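Local coordinates for unknown protein (Galdieria sulphuraria, PDB 2NYI) that is of unknown function but carries tandem ACT domains, a fold that in many relatives binds small regulatory ligands such as amino acids, at residues 104-107 with 108-112. Sequence-based numbering, arbitrary orientation.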
# COMPACT_ATOMS: atom_id res chain seq x y z
N GLU A 104 -7.08 -20.42 9.10
CA GLU A 104 -5.87 -19.91 9.77
C GLU A 104 -4.62 -19.98 8.88
O GLU A 104 -3.74 -19.13 8.97
CB GLU A 104 -5.64 -20.67 11.09
CG GLU A 104 -4.56 -20.10 12.03
CD GLU A 104 -4.28 -20.98 13.27
OE1 GLU A 104 -5.23 -21.63 13.77
OE2 GLU A 104 -3.12 -21.02 13.75
N GLY A 105 -4.56 -20.99 8.01
CA GLY A 105 -3.32 -21.29 7.28
C GLY A 105 -3.13 -20.85 5.83
O GLY A 105 -2.04 -21.04 5.29
N ILE A 106 -4.15 -20.29 5.19
CA ILE A 106 -4.06 -19.94 3.75
C ILE A 106 -2.90 -19.00 3.43
O ILE A 106 -2.05 -19.31 2.60
CB ILE A 106 -5.33 -19.26 3.19
CG1 ILE A 106 -6.60 -19.88 3.70
CG2 ILE A 106 -5.29 -19.27 1.66
CD1 ILE A 106 -7.79 -18.98 3.51
N VAL A 107 -2.88 -17.86 4.10
CA VAL A 107 -1.85 -16.85 3.85
C VAL A 107 -0.44 -17.42 4.02
O VAL A 107 0.40 -17.28 3.13
CB VAL A 107 -2.07 -15.58 4.72
CG1 VAL A 107 -1.03 -14.54 4.40
CG2 VAL A 107 -3.49 -15.01 4.49
N GLU A 108 -0.18 -18.09 5.16
CA GLU A 108 1.13 -18.72 5.37
C GLU A 108 1.43 -19.73 4.26
O GLU A 108 2.56 -19.78 3.76
CB GLU A 108 1.22 -19.39 6.76
CG GLU A 108 2.64 -19.84 7.15
CD GLU A 108 3.08 -21.17 6.52
OE1 GLU A 108 2.22 -22.00 6.14
OE2 GLU A 108 4.30 -21.37 6.41
N ALA A 109 0.43 -20.53 3.89
CA ALA A 109 0.64 -21.56 2.87
C ALA A 109 1.00 -21.00 1.49
O ALA A 109 1.91 -21.51 0.84
CB ALA A 109 -0.58 -22.49 2.77
N VAL A 110 0.28 -19.95 1.05
CA VAL A 110 0.52 -19.35 -0.26
C VAL A 110 1.88 -18.67 -0.26
O VAL A 110 2.70 -18.91 -1.15
CB VAL A 110 -0.58 -18.33 -0.66
CG1 VAL A 110 -0.20 -17.60 -1.96
CG2 VAL A 110 -1.94 -19.03 -0.80
N THR A 111 2.12 -17.83 0.74
CA THR A 111 3.40 -17.11 0.83
C THR A 111 4.61 -18.04 1.06
O THR A 111 5.71 -17.73 0.66
CB THR A 111 3.34 -15.98 1.87
OG1 THR A 111 3.08 -16.51 3.17
CG2 THR A 111 2.23 -14.97 1.52
N ALA A 112 4.41 -19.20 1.69
CA ALA A 112 5.51 -20.17 1.83
C ALA A 112 6.00 -20.67 0.47
O ALA A 112 7.20 -20.78 0.23
CB ALA A 112 5.07 -21.37 2.71
O HOH W 1 -1.76 -17.93 7.54
O HOH W 2 -0.30 -22.77 6.56
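Thr111 reaches back one helical turn to Val107, and its side chain is easily followed outward. CB lies 3.5 Å from Val107 O, and from it two branches spread. CG2 also lies against Val107 O, at 3.4 Å, while OG1 gives Val107 O a hydrogen bond of 2.8 Å. A chi1 of 62° turns the hydroxyl back over its own backbone, toward the carbonyl one turn earlier. Thr111 N donates to Val107 O as well (3.0 Å), whereas OG1 approaches tilted 32° from the carbonyl plane. Val107 O thus accepts twice, and threonine suits a buried helix position because its hydroxyl finds a partner within its own helix. OG1 also meets Ser23 of the second subunit in a weak hydrogen bond.

The first turn of helix 106-116 is closed by Ala109 N to Gly105 O and Val110 N to Ile106 O. Water joins in at this end: one molecule bridges Glu104 O to Glu108 N, and another donates both to Gly105 O, which thus accepts from Ala109 N and from water, and to Glu108 OE1, the latter at 2.7 Å. Bent at chi2 (-80°), the Glu108 chain carries its carboxylate to this second water, while OE2 hydrogen-bonds NE2 of His20 of the second subunit.

Branched Ile106 and Val110 suit the inner face: they lie side by side, their CG2 methyls 4.2 Å apart, and on strand 137-148 Ile106 packs on Phe139 and Val110 on Met141. Small Ala109 packs on Val162 and Phe166 of helix 152-166. The chemistry therefore divides this opening turn: hydrocarbon meets the sheet and neighbouring helix of the ACT domain, the hydroxyl bonds the helix backbone and only weakly Ser23, and the carboxylate joins water to His20 across the subunit interface.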